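Local atomic coordinates of ornithine carbamoyltransferase, anabolic (Campylobacter jejuni subsp. jejuni, PDB entry 3TPF), a protein that catalyses the reversible transfer of the carbamoyl group from carbamoyl phosphate to L-ornithine, giving L-citrulline and phosphate in the arginine biosynthesis pathway. Residues Phe11-Ile16 with Ala167-Glu172; Leu17-His22 with Lys294-Phe299; Lys137-Met142 with Asp255-His260; Trp162-Ala167 with Pro185-Phe190. All coordinates share one frame; numbering follows the deposited sequence.

Contact 1 (Phe11-Ile16 with Ala167-Glu172); sequences FSKEEI and AILGFE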
loop_
_atom_site.group_PDB
_atom_site.type_symbol
_atom_site.label_atom_id
_atom_site.label_comp_id
_atom_site.label_asym_id
_atom_site.label_seq_id
_atom_site.Cartn_x
_atom_site.Cartn_y
_atom_site.Cartn_z
ATOM N N PHE B 11 -1.734 -30.562 10.351
ATOM C CA PHE B 11 -1.918 -31.254 9.064
ATOM C C PHE B 11 -1.247 -32.618 8.960
ATOM O O PHE B 11 -0.346 -32.947 9.749
ATOM C CB PHE B 11 -1.503 -30.380 7.932
ATOM C CG PHE B 11 -2.286 -29.121 7.878
ATOM C CD1 PHE B 11 -1.933 -28.043 8.691
ATOM C CD2 PHE B 11 -3.419 -29.037 7.082
ATOM C CE1 PHE B 11 -2.652 -26.916 8.677
ATOM C CE2 PHE B 11 -4.175 -27.890 7.078
ATOM C CZ PHE B 11 -3.778 -26.843 7.878
ATOM N N SER B 12 -1.780 -33.437 8.052
ATOM C CA SER B 12 -1.290 -34.782 7.871
ATOM C C SER B 12 -0.177 -34.783 6.854
ATOM O O SER B 12 -0.039 -33.882 6.012
ATOM C CB SER B 12 -2.370 -35.710 7.386
ATOM O OG SER B 12 -2.821 -35.364 6.090
ATOM N N LYS B 13 0.667 -35.782 6.984
ATOM C CA LYS B 13 1.701 -36.078 6.003
ATOM C C LYS B 13 1.124 -35.908 4.592
ATOM O O LYS B 13 1.700 -35.265 3.739
ATOM C CB LYS B 13 2.187 -37.515 6.204
ATOM C CG LYS B 13 3.379 -37.890 5.367
ATOM C CD LYS B 13 3.717 -39.372 5.345
ATOM C CE LYS B 13 4.883 -39.638 4.354
ATOM N NZ LYS B 13 5.433 -41.033 4.250
ATOM N N GLU B 14 -0.023 -36.524 4.367
ATOM C CA GLU B 14 -0.666 -36.518 3.051
ATOM C C GLU B 14 -1.092 -35.104 2.637
ATOM O O GLU B 14 -0.912 -34.683 1.515
ATOM C CB GLU B 14 -1.881 -37.421 3.058
ATOM C CG GLU B 14 -1.559 -38.901 3.135
ATOM C CD GLU B 14 -1.253 -39.430 4.559
ATOM O OE1 GLU B 14 -1.745 -38.859 5.599
ATOM O OE2 GLU B 14 -0.514 -40.466 4.611
ATOM N N GLU B 15 -1.689 -34.395 3.558
ATOM C CA GLU B 15 -2.047 -33.045 3.282
ATOM C C GLU B 15 -0.824 -32.181 2.885
ATOM O O GLU B 15 -0.904 -31.385 1.969
ATOM C CB GLU B 15 -2.811 -32.448 4.464
ATOM C CG GLU B 15 -4.249 -32.942 4.491
ATOM C CD GLU B 15 -5.011 -32.576 5.751
ATOM O OE1 GLU B 15 -4.423 -32.647 6.864
ATOM O OE2 GLU B 15 -6.205 -32.212 5.616
ATOM N N ILE B 16 0.258 -32.267 3.637
ATOM C CA ILE B 16 1.407 -31.374 3.395
ATOM C C ILE B 16 1.988 -31.755 2.040
ATOM O O ILE B 16 2.280 -30.912 1.228
ATOM C CB ILE B 16 2.506 -31.508 4.447
ATOM C CG1 ILE B 16 2.072 -30.823 5.720
ATOM C CG2 ILE B 16 3.811 -30.936 3.959
ATOM C CD1 ILE B 16 2.580 -31.518 6.985
ATOM N N ALA B 167 8.906 -34.477 11.612
ATOM C CA ALA B 167 8.212 -35.411 12.461
ATOM C C ALA B 167 6.994 -35.980 11.746
ATOM O O ALA B 167 6.690 -37.221 11.872
ATOM C CB ALA B 167 7.759 -34.716 13.757
ATOM N N ILE B 168 6.293 -35.111 11.036
ATOM C CA ILE B 168 5.067 -35.534 10.369
ATOM C C ILE B 168 5.416 -36.354 9.158
ATOM O O ILE B 168 4.858 -37.432 8.924
ATOM C CB ILE B 168 4.154 -34.367 9.973
ATOM C CG1 ILE B 168 3.597 -33.677 11.228
ATOM C CG2 ILE B 168 2.991 -34.890 9.155
ATOM C CD1 ILE B 168 2.923 -32.349 11.055
ATOM N N LEU B 169 6.411 -35.872 8.422
ATOM C CA LEU B 169 6.679 -36.412 7.099
ATOM C C LEU B 169 7.435 -37.711 7.117
ATOM O O LEU B 169 7.380 -38.479 6.155
ATOM C CB LEU B 169 7.407 -35.398 6.288
ATOM C CG LEU B 169 6.583 -34.226 5.685
ATOM C CD1 LEU B 169 7.620 -33.373 4.961
ATOM C CD2 LEU B 169 5.494 -34.611 4.687
ATOM N N GLY B 170 8.137 -37.959 8.223
ATOM C CA GLY B 170 8.982 -39.161 8.376
ATOM C C GLY B 170 10.462 -38.976 7.993
ATOM O O GLY B 170 11.196 -39.941 7.724
ATOM N N PHE B 171 10.906 -37.739 8.010
ATOM C CA PHE B 171 12.248 -37.396 7.602
ATOM C C PHE B 171 13.221 -37.771 8.674
ATOM O O PHE B 171 12.861 -38.058 9.816
ATOM C CB PHE B 171 12.401 -35.875 7.391
ATOM C CG PHE B 171 11.852 -35.361 6.097
ATOM C CD1 PHE B 171 11.049 -36.150 5.285
ATOM C CD2 PHE B 171 12.120 -34.054 5.712
ATOM C CE1 PHE B 171 10.527 -35.635 4.115
ATOM C CE2 PHE B 171 11.632 -33.562 4.529
ATOM C CZ PHE B 171 10.837 -34.353 3.725
ATOM N N GLU B 172 14.480 -37.777 8.266
ATOM C CA GLU B 172 15.570 -38.038 9.204
ATOM C C GLU B 172 16.164 -36.710 9.427
ATOM O O GLU B 172 16.664 -36.109 8.494
ATOM C CB GLU B 172 16.587 -38.981 8.609
ATOM C CG GLU B 172 17.806 -39.196 9.480
ATOM C CD GLU B 172 18.760 -40.266 8.930
ATOM O OE1 GLU B 172 18.351 -41.084 8.053
ATOM O OE2 GLU B 172 19.907 -40.276 9.417
#

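Contact 2 (Leu17-His22 with Lys294-Phe299); sequences LSLVNH and KALLCF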
loop_
_atom_site.group_PDB
_atom_site.type_symbol
_atom_site.label_atom_id
_atom_site.label_comp_id
_atom_site.label_asym_id
_atom_site.label_seq_id
_atom_site.Cartn_x
_atom_site.Cartn_y
_atom_site.Cartn_z
ATOM N N LEU B 17 2.134 -33.041 1.795
ATOM C CA LEU B 17 2.727 -33.478 0.546
ATOM C C LEU B 17 1.853 -33.068 -0.661
ATOM O O LEU B 17 2.361 -32.779 -1.756
ATOM C CB LEU B 17 3.009 -35.002 0.497
ATOM C CG LEU B 17 4.217 -35.505 1.318
ATOM C CD1 LEU B 17 4.322 -37.011 1.212
ATOM C CD2 LEU B 17 5.517 -34.792 0.965
ATOM N N SER B 18 0.558 -32.989 -0.462
ATOM C CA SER B 18 -0.279 -32.662 -1.584
ATOM C C SER B 18 -0.217 -31.148 -1.857
ATOM O O SER B 18 -0.474 -30.728 -2.970
ATOM C CB SER B 18 -1.708 -33.125 -1.351
ATOM O OG SER B 18 -2.386 -32.011 -0.813
ATOM N N LEU B 19 0.075 -30.362 -0.834
ATOM C CA LEU B 19 0.304 -28.943 -1.003
ATOM C C LEU B 19 1.552 -28.691 -1.859
ATOM O O LEU B 19 1.570 -27.939 -2.837
ATOM C CB LEU B 19 0.480 -28.252 0.337
ATOM C CG LEU B 19 -0.767 -27.841 1.161
ATOM C CD1 LEU B 19 -0.375 -27.164 2.467
ATOM C CD2 LEU B 19 -1.680 -26.944 0.329
ATOM N N VAL B 20 2.605 -29.392 -1.530
ATOM C CA VAL B 20 3.798 -29.354 -2.348
ATOM C C VAL B 20 3.509 -29.804 -3.797
ATOM O O VAL B 20 3.991 -29.197 -4.745
ATOM C CB VAL B 20 4.909 -30.204 -1.739
ATOM C CG1 VAL B 20 5.930 -30.440 -2.824
ATOM C CG2 VAL B 20 5.514 -29.541 -0.490
ATOM N N ASN B 21 2.771 -30.873 -3.973
ATOM C CA ASN B 21 2.559 -31.347 -5.345
ATOM C C ASN B 21 1.737 -30.383 -6.132
ATOM O O ASN B 21 1.862 -30.248 -7.344
ATOM C CB ASN B 21 1.859 -32.720 -5.428
ATOM C CG ASN B 21 2.728 -33.852 -4.929
ATOM O OD1 ASN B 21 3.987 -33.757 -4.808
ATOM N ND2 ASN B 21 2.066 -34.972 -4.675
ATOM N N HIS B 22 0.837 -29.719 -5.431
ATOM C CA HIS B 22 -0.050 -28.818 -6.121
ATOM C C HIS B 22 0.785 -27.592 -6.555
ATOM O O HIS B 22 0.646 -27.123 -7.684
ATOM C CB HIS B 22 -1.209 -28.406 -5.218
ATOM C CG HIS B 22 -2.296 -27.669 -5.941
ATOM N ND1 HIS B 22 -2.450 -27.754 -7.302
ATOM C CD2 HIS B 22 -3.262 -26.830 -5.507
ATOM C CE1 HIS B 22 -3.453 -26.991 -7.689
ATOM N NE2 HIS B 22 -3.965 -26.423 -6.619
ATOM N N LYS B 294 0.360 -20.189 -3.090
ATOM C CA LYS B 294 -0.743 -20.495 -4.037
ATOM C C LYS B 294 -1.516 -21.741 -3.704
ATOM O O LYS B 294 -2.746 -21.728 -3.548
ATOM C CB LYS B 294 -0.226 -20.583 -5.427
ATOM C CG LYS B 294 -0.057 -19.227 -6.086
ATOM C CD LYS B 294 0.842 -19.348 -7.283
ATOM C CE LYS B 294 0.300 -18.646 -8.562
ATOM N NZ LYS B 294 1.068 -19.022 -9.771
ATOM N N ALA B 295 -0.785 -22.827 -3.506
ATOM C CA ALA B 295 -1.411 -24.132 -3.184
ATOM C C ALA B 295 -2.226 -23.968 -1.914
ATOM O O ALA B 295 -3.378 -24.439 -1.792
ATOM C CB ALA B 295 -0.370 -25.241 -2.998
ATOM N N LEU B 296 -1.597 -23.350 -0.943
ATOM C CA LEU B 296 -2.189 -23.238 0.386
ATOM C C LEU B 296 -3.512 -22.503 0.306
ATOM O O LEU B 296 -4.497 -22.902 0.861
ATOM C CB LEU B 296 -1.211 -22.432 1.300
ATOM C CG LEU B 296 -1.543 -22.210 2.716
ATOM C CD1 LEU B 296 -1.879 -23.505 3.424
ATOM C CD2 LEU B 296 -0.287 -21.613 3.339
ATOM N N LEU B 297 -3.479 -21.368 -0.356
ATOM C CA LEU B 297 -4.692 -20.598 -0.545
ATOM C C LEU B 297 -5.745 -21.440 -1.342
ATOM O O LEU B 297 -6.922 -21.440 -0.910
ATOM C CB LEU B 297 -4.446 -19.327 -1.313
ATOM C CG LEU B 297 -3.618 -18.204 -0.751
ATOM C CD1 LEU B 297 -3.453 -17.205 -1.942
ATOM C CD2 LEU B 297 -4.196 -17.583 0.519
ATOM N N CYS B 298 -5.380 -22.197 -2.371
ATOM C CA CYS B 298 -6.443 -23.004 -3.005
ATOM C C CYS B 298 -7.025 -23.988 -2.007
ATOM O O CYS B 298 -8.224 -24.360 -2.056
ATOM C CB CYS B 298 -5.991 -23.739 -4.297
ATOM S SG CYS B 298 -5.371 -22.583 -5.572
ATOM N N PHE B 299 -6.137 -24.499 -1.188
ATOM C CA PHE B 299 -6.476 -25.586 -0.313
ATOM C C PHE B 299 -7.442 -25.095 0.734
ATOM O O PHE B 299 -8.467 -25.730 0.955
ATOM C CB PHE B 299 -5.248 -26.105 0.339
ATOM C CG PHE B 299 -5.506 -27.017 1.488
ATOM C CD1 PHE B 299 -5.788 -28.343 1.288
ATOM C CD2 PHE B 299 -5.412 -26.557 2.803
ATOM C CE1 PHE B 299 -6.038 -29.214 2.366
ATOM C CE2 PHE B 299 -5.626 -27.443 3.895
ATOM C CZ PHE B 299 -5.945 -28.769 3.671
#

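Contact 3 (Lys137-Met142 with Asp255-His260); sequences KEWNKM and DAILLH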
loop_
_atom_site.group_PDB
_atom_site.type_symbol
_atom_site.label_atom_id
_atom_site.label_comp_id
_atom_site.label_asym_id
_atom_site.label_seq_id
_atom_site.Cartn_x
_atom_site.Cartn_y
_atom_site.Cartn_z
ATOM N N LYS B 137 12.330 -31.004 -3.009
ATOM C CA LYS B 137 11.767 -31.895 -3.998
ATOM C C LYS B 137 12.263 -31.530 -5.394
ATOM O O LYS B 137 12.575 -32.382 -6.207
ATOM C CB LYS B 137 10.246 -31.859 -3.890
ATOM C CG LYS B 137 9.475 -32.777 -4.804
ATOM C CD LYS B 137 8.054 -33.063 -4.255
ATOM C CE LYS B 137 7.293 -34.130 -5.109
ATOM N NZ LYS B 137 6.501 -33.663 -6.310
ATOM N N GLU B 138 12.360 -30.238 -5.660
ATOM C CA GLU B 138 12.850 -29.761 -6.967
ATOM C C GLU B 138 14.299 -30.091 -7.219
ATOM O O GLU B 138 14.721 -30.274 -8.349
ATOM C CB GLU B 138 12.703 -28.246 -7.096
ATOM C CG GLU B 138 11.682 -27.754 -8.132
ATOM C CD GLU B 138 11.849 -26.260 -8.445
ATOM O OE1 GLU B 138 11.360 -25.925 -9.552
ATOM O OE2 GLU B 138 12.451 -25.437 -7.625
ATOM N N TRP B 139 15.063 -30.180 -6.155
ATOM C CA TRP B 139 16.480 -30.447 -6.301
ATOM C C TRP B 139 16.779 -31.927 -6.130
ATOM O O TRP B 139 17.903 -32.331 -5.821
ATOM C CB TRP B 139 17.283 -29.569 -5.372
ATOM C CG TRP B 139 17.313 -28.175 -5.937
ATOM C CD1 TRP B 139 16.230 -27.279 -6.083
ATOM C CD2 TRP B 139 18.439 -27.487 -6.461
ATOM N NE1 TRP B 139 16.643 -26.083 -6.639
ATOM C CE2 TRP B 139 17.983 -26.177 -6.878
ATOM C CE3 TRP B 139 19.773 -27.823 -6.595
ATOM C CZ2 TRP B 139 18.802 -25.271 -7.445
ATOM C CZ3 TRP B 139 20.600 -26.922 -7.147
ATOM C CH2 TRP B 139 20.127 -25.638 -7.583
ATOM N N ASN B 140 15.743 -32.723 -6.333
ATOM C CA ASN B 140 15.833 -34.164 -6.237
ATOM C C ASN B 140 16.625 -34.652 -5.002
ATOM O O ASN B 140 17.452 -35.507 -5.110
ATOM C CB ASN B 140 16.456 -34.712 -7.490
ATOM C CG ASN B 140 15.688 -34.313 -8.704
ATOM O OD1 ASN B 140 14.568 -34.765 -8.920
ATOM N ND2 ASN B 140 16.274 -33.453 -9.508
ATOM N N LYS B 141 16.333 -34.076 -3.849
ATOM C CA LYS B 141 16.946 -34.490 -2.600
ATOM C C LYS B 141 15.917 -35.190 -1.712
ATOM O O LYS B 141 16.115 -35.338 -0.512
ATOM C CB LYS B 141 17.599 -33.323 -1.854
ATOM C CG LYS B 141 18.676 -32.606 -2.656
ATOM C CD LYS B 141 19.985 -33.353 -2.650
ATOM C CE LYS B 141 20.917 -32.960 -3.787
ATOM N NZ LYS B 141 22.157 -33.784 -3.827
HETATM N N MSE B 142 14.856 -35.680 -2.338
HETATM C CA MSE B 142 13.842 -36.464 -1.636
HETATM C C MSE B 142 13.769 -37.773 -2.298
HETATM O O MSE B 142 12.836 -38.110 -3.024
HETATM C CB MSE B 142 12.478 -35.849 -1.660
HETATM C CG MSE B 142 12.149 -35.323 -0.274
HETATM SE SE MSE B 142 10.380 -34.445 -0.283
HETATM C CE MSE B 142 10.896 -32.676 0.390
ATOM N N ASP B 255 27.297 -33.048 -2.916
ATOM C CA ASP B 255 26.242 -32.314 -3.632
ATOM C C ASP B 255 25.031 -31.885 -2.791
ATOM O O ASP B 255 23.961 -31.500 -3.334
ATOM C CB ASP B 255 25.768 -33.126 -4.839
ATOM C CG ASP B 255 26.826 -33.218 -5.912
ATOM O OD1 ASP B 255 27.462 -32.174 -6.223
ATOM O OD2 ASP B 255 27.009 -34.320 -6.440
ATOM N N ALA B 256 25.229 -31.904 -1.478
ATOM C CA ALA B 256 24.192 -31.468 -0.511
ATOM C C ALA B 256 23.894 -30.000 -0.738
ATOM O O ALA B 256 24.826 -29.234 -1.024
ATOM C CB ALA B 256 24.656 -31.700 0.932
ATOM N N ILE B 257 22.624 -29.634 -0.668
ATOM C CA ILE B 257 22.180 -28.249 -0.861
ATOM C C ILE B 257 22.087 -27.510 0.453
ATOM O O ILE B 257 21.840 -28.125 1.509
ATOM C CB ILE B 257 20.826 -28.118 -1.568
ATOM C CG1 ILE B 257 19.724 -28.830 -0.802
ATOM C CG2 ILE B 257 20.884 -28.693 -2.948
ATOM C CD1 ILE B 257 18.344 -28.518 -1.373
ATOM N N LEU B 258 22.353 -26.207 0.405
ATOM C CA LEU B 258 22.294 -25.338 1.582
ATOM C C LEU B 258 21.044 -24.441 1.458
ATOM O O LEU B 258 20.883 -23.734 0.485
ATOM C CB LEU B 258 23.545 -24.469 1.696
ATOM C CG LEU B 258 23.498 -23.353 2.769
ATOM C CD1 LEU B 258 23.378 -23.985 4.139
ATOM C CD2 LEU B 258 24.687 -22.436 2.622
ATOM N N LEU B 259 20.179 -24.485 2.436
ATOM C CA LEU B 259 18.988 -23.659 2.457
ATOM C C LEU B 259 19.076 -22.618 3.577
ATOM O O LEU B 259 19.638 -22.894 4.627
ATOM C CB LEU B 259 17.730 -24.479 2.693
ATOM C CG LEU B 259 17.273 -25.428 1.604
ATOM C CD1 LEU B 259 15.994 -26.084 2.032
ATOM C CD2 LEU B 259 17.107 -24.618 0.268
ATOM N N HIS B 260 18.610 -21.409 3.281
ATOM C CA HIS B 260 18.561 -20.284 4.190
ATOM C C HIS B 260 17.333 -19.465 3.847
ATOM O O HIS B 260 17.117 -19.144 2.701
ATOM C CB HIS B 260 19.782 -19.403 4.009
ATOM C CG HIS B 260 20.000 -18.422 5.124
ATOM N ND1 HIS B 260 19.020 -17.564 5.573
ATOM C CD2 HIS B 260 21.114 -18.136 5.854
ATOM C CE1 HIS B 260 19.517 -16.817 6.549
ATOM N NE2 HIS B 260 20.787 -17.136 6.732
#

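Contact 4 (Trp162-Ala167 with Pro185-Phe190); sequences WLITAA and PEIWEF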
loop_
_atom_site.group_PDB
_atom_site.type_symbol
_atom_site.label_atom_id
_atom_site.label_comp_id
_atom_site.label_asym_id
_atom_site.label_seq_id
_atom_site.Cartn_x
_atom_site.Cartn_y
_atom_site.Cartn_z
ATOM N N TRP B 162 10.628 -26.842 11.397
ATOM C CA TRP B 162 11.364 -27.999 10.779
ATOM C C TRP B 162 11.242 -29.262 11.615
ATOM O O TRP B 162 11.080 -30.360 11.092
ATOM C CB TRP B 162 12.807 -27.696 10.401
ATOM C CG TRP B 162 12.902 -27.405 8.894
ATOM C CD1 TRP B 162 13.213 -26.235 8.350
ATOM C CD2 TRP B 162 12.572 -28.279 7.787
ATOM N NE1 TRP B 162 13.087 -26.303 6.978
ATOM C CE2 TRP B 162 12.722 -27.552 6.619
ATOM C CE3 TRP B 162 12.164 -29.585 7.696
ATOM C CZ2 TRP B 162 12.517 -28.065 5.368
ATOM C CZ3 TRP B 162 11.956 -30.117 6.443
ATOM C CH2 TRP B 162 12.113 -29.341 5.289
ATOM N N LEU B 163 11.267 -29.076 12.909
ATOM C CA LEU B 163 11.244 -30.236 13.799
ATOM C C LEU B 163 9.940 -30.977 13.576
ATOM O O LEU B 163 9.920 -32.173 13.287
ATOM C CB LEU B 163 11.407 -29.837 15.284
ATOM C CG LEU B 163 11.139 -30.864 16.373
ATOM C CD1 LEU B 163 11.981 -32.105 16.100
ATOM C CD2 LEU B 163 11.397 -30.286 17.769
ATOM N N ILE B 164 8.879 -30.195 13.634
ATOM C CA ILE B 164 7.503 -30.651 13.438
ATOM C C ILE B 164 7.261 -31.299 12.113
ATOM O O ILE B 164 6.647 -32.353 12.037
ATOM C CB ILE B 164 6.567 -29.436 13.447
ATOM C CG1 ILE B 164 6.285 -29.062 14.884
ATOM C CG2 ILE B 164 5.295 -29.607 12.606
ATOM C CD1 ILE B 164 5.716 -27.653 14.974
ATOM N N THR B 165 7.670 -30.613 11.064
ATOM C CA THR B 165 7.399 -31.077 9.705
ATOM C C THR B 165 8.172 -32.370 9.437
ATOM O O THR B 165 7.663 -33.295 8.796
ATOM C CB THR B 165 7.843 -30.070 8.657
ATOM O OG1 THR B 165 7.203 -28.842 8.913
ATOM C CG2 THR B 165 7.520 -30.555 7.264
ATOM N N ALA B 166 9.398 -32.429 9.953
ATOM C CA ALA B 166 10.228 -33.637 9.850
ATOM C C ALA B 166 9.472 -34.810 10.475
ATOM O O ALA B 166 9.360 -35.911 9.933
ATOM C CB ALA B 166 11.527 -33.378 10.576
ATOM N N ALA B 167 8.906 -34.477 11.612
ATOM C CA ALA B 167 8.212 -35.411 12.461
ATOM C C ALA B 167 6.994 -35.980 11.746
ATOM O O ALA B 167 6.690 -37.221 11.872
ATOM C CB ALA B 167 7.759 -34.716 13.757
ATOM N N PRO B 185 9.599 -27.770 25.488
ATOM C CA PRO B 185 9.226 -29.144 25.760
ATOM C C PRO B 185 7.904 -29.568 25.105
ATOM O O PRO B 185 7.778 -30.710 24.675
ATOM C CB PRO B 185 9.111 -29.180 27.281
ATOM C CG PRO B 185 9.956 -28.041 27.754
ATOM C CD PRO B 185 9.835 -26.993 26.707
ATOM N N GLU B 186 6.945 -28.664 25.033
ATOM C CA GLU B 186 5.628 -29.005 24.468
ATOM C C GLU B 186 5.736 -29.392 22.981
ATOM O O GLU B 186 5.089 -30.298 22.476
ATOM C CB GLU B 186 4.662 -27.835 24.664
ATOM C CG GLU B 186 3.198 -28.156 24.376
ATOM C CD GLU B 186 2.785 -27.876 22.930
ATOM O OE1 GLU B 186 3.230 -26.886 22.315
ATOM O OE2 GLU B 186 1.988 -28.675 22.405
ATOM N N ILE B 187 6.578 -28.668 22.276
ATOM C CA ILE B 187 6.782 -28.900 20.871
ATOM C C ILE B 187 7.520 -30.204 20.670
ATOM O O ILE B 187 7.226 -30.999 19.772
ATOM C CB ILE B 187 7.566 -27.751 20.234
ATOM C CG1 ILE B 187 6.825 -26.446 20.474
ATOM C CG2 ILE B 187 7.705 -28.006 18.740
ATOM C CD1 ILE B 187 7.201 -25.359 19.509
ATOM N N TRP B 188 8.511 -30.387 21.502
ATOM C CA TRP B 188 9.398 -31.557 21.417
ATOM C C TRP B 188 8.611 -32.831 21.648
ATOM O O TRP B 188 8.790 -33.819 20.952
ATOM C CB TRP B 188 10.541 -31.435 22.426
ATOM C CG TRP B 188 11.522 -32.576 22.417
ATOM C CD1 TRP B 188 11.579 -33.568 23.335
ATOM C CD2 TRP B 188 12.618 -32.822 21.503
ATOM N NE1 TRP B 188 12.624 -34.405 23.054
ATOM C CE2 TRP B 188 13.271 -33.977 21.933
ATOM C CE3 TRP B 188 13.098 -32.177 20.371
ATOM C CZ2 TRP B 188 14.361 -34.528 21.270
ATOM C CZ3 TRP B 188 14.217 -32.726 19.700
ATOM C CH2 TRP B 188 14.815 -33.894 20.152
ATOM N N GLU B 189 7.719 -32.768 22.611
ATOM C CA GLU B 189 6.854 -33.886 22.879
ATOM C C GLU B 189 6.006 -34.222 21.681
ATOM O O GLU B 189 5.834 -35.374 21.355
ATOM C CB GLU B 189 5.974 -33.686 24.110
ATOM C CG GLU B 189 5.903 -34.975 24.897
ATOM C CD GLU B 189 7.291 -35.588 25.201
ATOM O OE1 GLU B 189 7.619 -36.707 24.720
ATOM O OE2 GLU B 189 8.081 -34.939 25.926
ATOM N N PHE B 190 5.457 -33.227 21.031
ATOM C CA PHE B 190 4.610 -33.494 19.865
ATOM C C PHE B 190 5.407 -34.259 18.825
ATOM O O PHE B 190 4.893 -35.163 18.177
ATOM C CB PHE B 190 4.089 -32.204 19.272
ATOM C CG PHE B 190 3.519 -32.358 17.898
ATOM C CD1 PHE B 190 4.326 -32.259 16.767
ATOM C CD2 PHE B 190 2.171 -32.568 17.707
ATOM C CE1 PHE B 190 3.797 -32.388 15.491
ATOM C CE2 PHE B 190 1.639 -32.689 16.415
ATOM C CZ PHE B 190 2.460 -32.609 15.320
#

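Contact 1 (Phe11-Ile16 with Ala167-Glu172)
With chi1 at -67°, Ile168 sets CG2 anti to its backbone N and CG1 beside it, and its two branches meet different parts of the start of helix 13-28 and the residues just before it; Lys13, with CG anti to the backbone N (chi1 -173°), brings CG within touch of Leu169 CD2. Ile168 CG2 lies 3.3 Å from the backbone N of Lys13 and also touches its CA, while Ile168 CD1 reaches Phe11 O at 3.6 Å. Ile16 meets Ile168 with the two side chains crossing at about a right angle, Ile16 CD1 lying 4.0 Å from Ile168 CG2; its other branch, CG2, packs on Leu169 CD2. The extended Lys13 chain crosses Leu169 obliquely, its CE 3.3 Å from Leu169 O. No hydrogen bond joins the two segments. The helix start is held from within: Glu15 N donates to Ser12 OG at 2.9 Å, and Ser12 N donates to the anti lone pair of Glu15 OE1, 3.0 Å away. Leu130 and Leu133 of helix 126-138 cover Ile16. The contact thus sets the capping box of Ser12 and Glu15, which starts helix 13-28 in the carbamoyl-phosphate half, against the C-terminal turn of a helix of the Rossmann-like ornithine-binding half.

Contact 2 (Leu17-His22 with Lys294-Phe299)
Leu19 and His22, one turn apart on helix 13-28, pack on Ala295, Leu296, Cys298 and Phe299 of helix 279-302 in a helix-helix crossing between the first long helix of the carbamoyltransferase fold and its C-terminal one. The axes come within 8.6 Å, with 118° between their directions. Apolar contacts dominate. Leu19 CD2 sits 3.7 Å from Phe299 CB and is also near Ala295 CB, the Leu19 and Phe299 side chains crossing at about a right angle, while Leu19 CD1 meets Leu296 CD1 at 4.1 Å. Ala295 CB points at the partner helix and lies nearest Leu19 O, at 3.3 Å. Beyond this pair, Leu296 touches Thr127, a residue predicted to bind carbamoyl phosphate. The histidine contacts form the second group. His22 CB lies 4.0 Å from Ala295 CB; with CG anti to the backbone N (chi1 -170°) the ring also comes by Ala295, which CD2 touches. His22 ND1 is hydrogen-bonded to Glu25 of the same helix. Cys298 CB sits at the ring edge, near its plane, 4.1 Å from His22 NE2.

Contact 3 (Lys137-Met142 with Asp255-His260)
A Schellman motif closing helix 126-138 meets the start of the edge strand 257-260 of the five-stranded parallel sheet, through Trp139 and Lys141 on one side and Asp255 and Ile257 on the other. Asn140, with positive phi, is the C-prime residue of the motif; Lys141 N bonds to Ile136 O and Asn140 N to Lys137 O, and the CB atoms of Trp139 and Lys141 both point toward the strand segment. Trp139 presents the six-membered part of its indole, with CE3 3.9 Å from Ile257 CG2, and the two side chains meet at a slant. Val281 and Asp280 of helix 279-302 also touch this indole. Ile257 is packed from the sheet by Val217 of the adjacent strand, which touches Lys141 too. The Lys141 chain bends at chi2 (-79°), turning CD aside, and runs extended from there to its ammonium group. Asp255 OD2 remains 5.5 Å from Lys141 NZ, so the opposite charges probably attract only at a distance. Lys141 NZ instead donates to the backbone Asp255 O at 3.0 Å, approaching from above the carbonyl plane with a C=O...N angle of 111°.

Contact 4 (Trp162-Ala167 with Pro185-Phe190)
Leu163 and Ile164 of helix 157-169 meet Ile187, Trp188 and Phe190 of helix 185-198, two neighbouring, nearly parallel helices of the Rossmann-like ornithine-binding half, joined through strand 172-176. Their axes are 9.7 Å apart at closest and differ in direction by 15°. In the first shell, Ile187 CG2 touches both, 4.2 Å from Ile164 CG1 and 4.4 Å from Leu163 CD2. Ile164 CG1 also lies 4.2 Å from Phe190 CD1, the two side chains crossing at about a right angle. Trp188 begins by pointing away from the partner helix, yet its indole returns to touch Leu163. Further out, strand 201-205 backs this side: Ile202 touches both Leu163 and Trp188, and Leu204 adds to the cover of the indole. Arg9 makes a cation-pi contact with Phe190 and a salt bridge with Glu186, and its side chain packs on Ile164. Leu163 CG is anti to the backbone N (chi1 168°), and from it CD2 comes 3.6 Å from Trp188 CE3, these side chains also crossing at about a right angle.

From the N terminus, helix 13-28 enters two contacts in succession: 11-16 closes a loop of 150 residues on 167-172, and 17-22 closes one of 271 residues on 294-299, near the C terminus. Contacts 1 and 2 cross, and they touch where the Phe11 and Phe299 rings meet. Contacts 3 and 4 both fall within the span of contact 2, and contact 4, the shortest closure, lies within contact 3 as well. Contact 1 crosses contacts 3 and 4, sharing Ala167 with the latter. A probable hydrogen bond between Lys137 NZ and Asn21 OD1 joins contacts 2 and 3. Contact 1 ties helix 13-28 to the ornithine-binding half, contact 2 to C-terminal helix 279-302; contact 3 joins helix 126-138 to outermost strand 257-260, and contact 4 pairs two helices flanking that sheet.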